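Local atomic coordinates of peptidase, M20/M25/M40 family (Staphylococcus aureus, PDB entry 4EWT), a protein that probably hydrolyses amide bonds of N-acylated amino acids or related substrates as a manganese-binding amidohydrolase of the M20 peptidase family. Residues 38-50 / 109-123. Numbering follows the deposited sequence.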
loop_
_atom_site.group_PDB
_atom_site.type_symbol
_atom_site.label_atom_id
_atom_site.label_comp_id
_atom_site.label_asym_id
_atom_site.label_seq_id
_atom_site.Cartn_x
_atom_site.Cartn_y
_atom_site.Cartn_z
ATOM N N LYS A 38 -8.839 46.347 -24.471
ATOM C CA LYS A 38 -9.054 47.530 -25.307
ATOM C C LYS A 38 -10.528 47.748 -25.637
ATOM O O LYS A 38 -10.993 48.889 -25.647
ATOM C CB LYS A 38 -8.223 47.462 -26.589
ATOM C CG LYS A 38 -6.842 48.100 -26.461
ATOM C CD LYS A 38 -5.977 47.900 -27.718
ATOM C CE LYS A 38 -6.546 48.622 -28.931
ATOM N NZ LYS A 38 -5.538 48.780 -30.025
ATOM N N TYR A 39 -11.252 46.660 -25.899
ATOM C CA TYR A 39 -12.690 46.718 -26.169
ATOM C C TYR A 39 -13.508 47.248 -24.978
ATOM O O TYR A 39 -14.474 47.988 -25.158
ATOM C CB TYR A 39 -13.199 45.339 -26.585
ATOM C CG TYR A 39 -14.695 45.272 -26.812
ATOM C CD1 TYR A 39 -15.241 45.539 -28.067
ATOM C CD2 TYR A 39 -15.564 44.939 -25.775
ATOM C CE1 TYR A 39 -16.612 45.469 -28.283
ATOM C CE2 TYR A 39 -16.932 44.871 -25.980
ATOM C CZ TYR A 39 -17.448 45.134 -27.234
ATOM O OH TYR A 39 -18.802 45.064 -27.436
ATOM N N ILE A 40 -13.114 46.850 -23.770
ATOM C CA ILE A 40 -13.782 47.267 -22.540
ATOM C C ILE A 40 -13.557 48.759 -22.277
ATOM O O ILE A 40 -14.508 49.482 -21.969
ATOM C CB ILE A 40 -13.326 46.399 -21.321
ATOM C CG1 ILE A 40 -13.854 44.966 -21.458
ATOM C CG2 ILE A 40 -13.786 47.015 -19.996
ATOM C CD1 ILE A 40 -13.104 43.937 -20.611
ATOM N N ALA A 41 -12.312 49.219 -22.406
ATOM C CA ALA A 41 -11.987 50.649 -22.271
ATOM C C ALA A 41 -12.668 51.485 -23.359
ATOM O O ALA A 41 -13.083 52.629 -23.118
ATOM C CB ALA A 41 -10.478 50.866 -22.300
ATOM N N GLU A 42 -12.809 50.939 -24.546
ATOM C CA GLU A 42 -13.503 51.635 -25.587
ATOM C C GLU A 42 -14.980 51.691 -25.334
ATOM O O GLU A 42 -15.583 52.666 -25.689
ATOM C CB GLU A 42 -13.242 51.041 -26.955
ATOM C CG GLU A 42 -13.668 49.659 -27.039
ATOM C CD GLU A 42 -14.795 49.377 -27.986
ATOM O OE1 GLU A 42 -15.932 49.177 -27.506
ATOM O OE2 GLU A 42 -14.527 49.275 -29.204
ATOM N N PHE A 43 -15.563 50.662 -24.732
ATOM C CA PHE A 43 -16.998 50.709 -24.416
ATOM C C PHE A 43 -17.384 51.951 -23.604
ATOM O O PHE A 43 -18.430 52.564 -23.850
ATOM C CB PHE A 43 -17.452 49.431 -23.695
ATOM C CG PHE A 43 -18.883 49.479 -23.201
ATOM C CD1 PHE A 43 -19.929 49.051 -24.014
ATOM C CD2 PHE A 43 -19.180 49.957 -21.922
ATOM C CE1 PHE A 43 -21.248 49.096 -23.563
ATOM C CE2 PHE A 43 -20.495 50.015 -21.464
ATOM C CZ PHE A 43 -21.533 49.579 -22.283
ATOM N N TYR A 44 -16.538 52.327 -22.648
ATOM C CA TYR A 44 -16.858 53.456 -21.774
ATOM C C TYR A 44 -16.628 54.845 -22.386
ATOM O O TYR A 44 -16.872 55.857 -21.729
ATOM C CB TYR A 44 -16.153 53.318 -20.421
ATOM C CG TYR A 44 -16.657 52.146 -19.613
ATOM C CD1 TYR A 44 -17.918 52.181 -19.017
ATOM C CD2 TYR A 44 -15.879 51.002 -19.443
ATOM C CE1 TYR A 44 -18.392 51.117 -18.285
ATOM C CE2 TYR A 44 -16.346 49.923 -18.701
ATOM C CZ TYR A 44 -17.600 49.996 -18.127
ATOM O OH TYR A 44 -18.091 48.963 -17.398
ATOM N N LYS A 45 -16.200 54.893 -23.633
ATOM C CA LYS A 45 -16.045 56.163 -24.349
ATOM C C LYS A 45 -17.394 56.803 -24.548
ATOM O O LYS A 45 -18.313 56.163 -24.970
ATOM C CB LYS A 45 -15.384 55.971 -25.702
ATOM C CG LYS A 45 -14.014 55.387 -25.689
ATOM C CD LYS A 45 -13.027 56.241 -25.016
ATOM C CE LYS A 45 -11.693 56.060 -25.656
ATOM N NZ LYS A 45 -10.606 56.650 -24.868
ATOM N N GLY A 46 -17.492 58.070 -24.189
ATOM C CA GLY A 46 -18.742 58.830 -24.318
ATOM C C GLY A 46 -19.678 58.665 -23.140
ATOM O O GLY A 46 -20.765 59.242 -23.120
ATOM N N LYS A 47 -19.249 57.871 -22.158
ATOM C CA LYS A 47 -20.034 57.618 -20.950
ATOM C C LYS A 47 -19.416 58.291 -19.732
ATOM O O LYS A 47 -18.201 58.480 -19.671
ATOM C CB LYS A 47 -20.258 56.114 -20.769
ATOM C CG LYS A 47 -21.165 55.604 -21.879
ATOM C CD LYS A 47 -21.281 54.108 -21.984
ATOM C CE LYS A 47 -21.746 53.802 -23.402
ATOM N NZ LYS A 47 -21.808 52.368 -23.710
ATOM N N ASP A 48 -20.263 58.688 -18.785
ATOM C CA ASP A 48 -19.842 59.541 -17.668
ATOM C C ASP A 48 -19.276 58.728 -16.511
ATOM O O ASP A 48 -19.901 58.596 -15.461
ATOM C CB ASP A 48 -21.004 60.436 -17.208
ATOM C CG ASP A 48 -20.601 61.439 -16.124
ATOM O OD1 ASP A 48 -19.409 61.826 -16.028
ATOM O OD2 ASP A 48 -21.501 61.848 -15.364
ATOM N N VAL A 49 -18.085 58.176 -16.727
ATOM C CA VAL A 49 -17.350 57.423 -15.707
ATOM C C VAL A 49 -15.864 57.789 -15.769
ATOM O O VAL A 49 -15.408 58.340 -16.769
ATOM C CB VAL A 49 -17.508 55.889 -15.901
ATOM C CG1 VAL A 49 -18.973 55.464 -15.785
ATOM C CG2 VAL A 49 -16.914 55.432 -17.237
ATOM N N GLU A 50 -15.116 57.497 -14.720
ATOM C CA GLU A 50 -13.673 57.567 -14.813
ATOM C C GLU A 50 -13.083 56.216 -15.113
ATOM O O GLU A 50 -13.267 55.300 -14.387
ATOM C CB GLU A 50 -13.007 58.147 -13.580
ATOM C CG GLU A 50 -13.830 59.008 -12.667
ATOM C CD GLU A 50 -13.166 59.166 -11.302
ATOM O OE1 GLU A 50 -11.996 58.781 -11.151
ATOM O OE2 GLU A 50 -13.820 59.652 -10.374
ATOM N N THR A 109 -18.626 39.924 -18.440
ATOM C CA THR A 109 -18.234 41.224 -18.972
ATOM C C THR A 109 -19.427 41.931 -19.628
ATOM O O THR A 109 -19.658 43.121 -19.401
ATOM C CB THR A 109 -17.049 41.060 -19.945
ATOM O OG1 THR A 109 -15.995 40.377 -19.256
ATOM C CG2 THR A 109 -16.530 42.408 -20.443
ATOM N N ALA A 110 -20.201 41.171 -20.393
ATOM C CA ALA A 110 -21.351 41.709 -21.116
ATOM C C ALA A 110 -22.354 42.407 -20.199
ATOM O O ALA A 110 -22.706 43.584 -20.424
ATOM C CB ALA A 110 -22.037 40.609 -21.939
ATOM N N TYR A 111 -22.811 41.697 -19.170
ATOM C CA TYR A 111 -23.843 42.243 -18.293
ATOM C C TYR A 111 -23.289 43.417 -17.477
ATOM O O TYR A 111 -24.000 44.390 -17.247
ATOM C CB TYR A 111 -24.460 41.169 -17.383
ATOM C CG TYR A 111 -23.803 41.060 -16.021
ATOM C CD1 TYR A 111 -24.118 41.957 -14.993
ATOM C CD2 TYR A 111 -22.867 40.068 -15.760
ATOM C CE1 TYR A 111 -23.499 41.873 -13.745
ATOM C CE2 TYR A 111 -22.251 39.969 -14.509
ATOM C CZ TYR A 111 -22.577 40.876 -13.509
ATOM O OH TYR A 111 -21.967 40.786 -12.274
ATOM N N MET A 112 -22.028 43.307 -17.051
ATOM C CA MET A 112 -21.378 44.347 -16.259
ATOM C C MET A 112 -21.197 45.647 -17.046
ATOM O O MET A 112 -21.384 46.737 -16.501
ATOM C CB MET A 112 -20.025 43.862 -15.727
ATOM C CG MET A 112 -19.361 44.859 -14.779
ATOM S SD MET A 112 -20.320 45.134 -13.259
ATOM C CE MET A 112 -19.873 43.629 -12.355
ATOM N N LEU A 113 -20.823 45.538 -18.320
ATOM C CA LEU A 113 -20.677 46.736 -19.150
ATOM C C LEU A 113 -22.004 47.485 -19.262
ATOM O O LEU A 113 -22.045 48.708 -19.103
ATOM C CB LEU A 113 -20.126 46.402 -20.547
ATOM C CG LEU A 113 -18.673 45.938 -20.704
ATOM C CD1 LEU A 113 -18.469 45.470 -22.127
ATOM C CD2 LEU A 113 -17.648 47.021 -20.345
ATOM N N VAL A 114 -23.082 46.748 -19.502
ATOM C CA VAL A 114 -24.408 47.349 -19.653
ATOM C C VAL A 114 -24.982 47.837 -18.310
ATOM O O VAL A 114 -25.664 48.863 -18.254
ATOM C CB VAL A 114 -25.386 46.389 -20.394
ATOM C CG1 VAL A 114 -26.784 46.993 -20.498
ATOM C CG2 VAL A 114 -24.851 46.059 -21.780
ATOM N N LEU A 115 -24.690 47.121 -17.231
ATOM C CA LEU A 115 -25.091 47.580 -15.910
ATOM C C LEU A 115 -24.354 48.861 -15.523
ATOM O O LEU A 115 -24.947 49.765 -14.941
ATOM C CB LEU A 115 -24.855 46.501 -14.862
ATOM C CG LEU A 115 -25.059 46.919 -13.395
ATOM C CD1 LEU A 115 -26.490 47.348 -13.120
ATOM C CD2 LEU A 115 -24.660 45.780 -12.472
ATOM N N ALA A 116 -23.060 48.923 -15.834
ATOM C CA ALA A 116 -22.240 50.075 -15.474
ATOM C C ALA A 116 -22.714 51.340 -16.191
ATOM O O ALA A 116 -22.852 52.397 -15.569
ATOM C CB ALA A 116 -20.777 49.803 -15.765
ATOM N N GLU A 117 -22.972 51.210 -17.492
ATOM C CA GLU A 117 -23.585 52.265 -18.303
ATOM C C GLU A 117 -24.878 52.752 -17.658
ATOM O O GLU A 117 -25.108 53.966 -17.531
ATOM C CB GLU A 117 -23.866 51.737 -19.715
ATOM C CG GLU A 117 -24.724 52.670 -20.587
ATOM C CD GLU A 117 -25.077 52.053 -21.932
ATOM O OE1 GLU A 117 -26.264 52.077 -22.313
ATOM O OE2 GLU A 117 -24.170 51.536 -22.609
ATOM N N THR A 118 -25.702 51.794 -17.236
ATOM C CA THR A 118 -26.997 52.089 -16.626
ATOM C C THR A 118 -26.854 52.798 -15.279
ATOM O O THR A 118 -27.508 53.809 -15.052
ATOM C CB THR A 118 -27.847 50.821 -16.475
ATOM O OG1 THR A 118 -27.953 50.173 -17.748
ATOM C CG2 THR A 118 -29.238 51.163 -15.975
ATOM N N LEU A 119 -25.990 52.290 -14.402
ATOM C CA LEU A 119 -25.744 52.942 -13.111
ATOM C C LEU A 119 -25.186 54.353 -13.293
ATOM O O LEU A 119 -25.452 55.234 -12.479
ATOM C CB LEU A 119 -24.810 52.105 -12.220
ATOM C CG LEU A 119 -25.323 50.760 -11.679
ATOM C CD1 LEU A 119 -24.216 49.991 -10.974
ATOM C CD2 LEU A 119 -26.527 50.950 -10.737
ATOM N N ALA A 120 -24.429 54.562 -14.373
ATOM C CA ALA A 120 -23.854 55.871 -14.696
ATOM C C ALA A 120 -24.900 56.939 -15.045
ATOM O O ALA A 120 -24.642 58.139 -14.884
ATOM C CB ALA A 120 -22.836 55.748 -15.822
ATOM N N GLU A 121 -26.062 56.508 -15.527
ATOM C CA GLU A 121 -27.133 57.444 -15.853
ATOM C C GLU A 121 -28.098 57.633 -14.679
ATOM O O GLU A 121 -29.095 58.345 -14.791
ATOM C CB GLU A 121 -27.835 57.057 -17.171
ATOM C CG GLU A 121 -28.615 55.768 -17.163
ATOM C CD GLU A 121 -28.679 55.099 -18.531
ATOM O OE1 GLU A 121 -29.533 54.202 -18.713
ATOM O OE2 GLU A 121 -27.869 55.443 -19.424
ATOM N N MET A 122 -27.758 57.019 -13.546
ATOM C CA MET A 122 -28.586 57.073 -12.344
ATOM C C MET A 122 -27.840 57.610 -11.123
ATOM O O MET A 122 -28.153 57.238 -9.989
ATOM C CB MET A 122 -29.163 55.692 -12.024
ATOM C CG MET A 122 -30.088 55.126 -13.097
ATOM S SD MET A 122 -30.850 53.574 -12.583
ATOM C CE MET A 122 -32.077 54.172 -11.422
ATOM N N LYS A 123 -26.875 58.498 -11.348
ATOM C CA LYS A 123 -26.119 59.089 -10.244
ATOM C C LYS A 123 -27.023 59.840 -9.267
ATOM O O LYS A 123 -26.650 60.037 -8.105
ATOM C CB LYS A 123 -25.001 59.997 -10.760
ATOM C CG LYS A 123 -23.905 59.258 -11.511
ATOM C CD LYS A 123 -22.823 60.215 -11.967
ATOM C CE LYS A 123 -21.687 59.481 -12.662
ATOM N NZ LYS A 123 -20.574 60.422 -12.978
#
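Leu-113 and Phe-43 join two nearly parallel helices, 34-43 and 105-120, whose short segments cross at -19° on one side of the mixed sheet in the metal-binding domain of this M20-family fold. Apolar contacts dominate. Leu-113 CB makes a CH-pi contact over one face of the Phe-43 ring, 3.8 Å from the centroid. Leucine suits the place because its fork serves several neighbours: CD1 approaches Tyr-39, and CD2 lies 3.6 Å from Tyr-44 CE2. Phe-43 turns its edge to Tyr-44, with CD2 over the centre of the Tyr-44 ring; Tyr-44 meets the small methyl of Ala-116 at its own edge, and its buried OH has no polar partner. Nearer the manganese end, Ile-40 packs its CD1 on Thr-109 CG2 at 3.8 Å.

Two salt bridges tie the loop after helix 34-43 to helix 105-120 and the turn beyond it. Lys-47, extended beyond CG, sets NZ over the rim of the Phe-43 face opposite Leu-113 CB, and this NZ meets Glu-117 OE2 at 2.7 Å, 36° out of the carboxylate plane. Lys-15 shares that oxygen, and Lys-12 takes OE1, so three lysines surround one carboxylate. With its chain extended, Lys-123 brings NZ to Asp-48, where it bonds weakly to OD2 and also donates to Asp-48 O at 3.2 Å, from above the carbonyl plane.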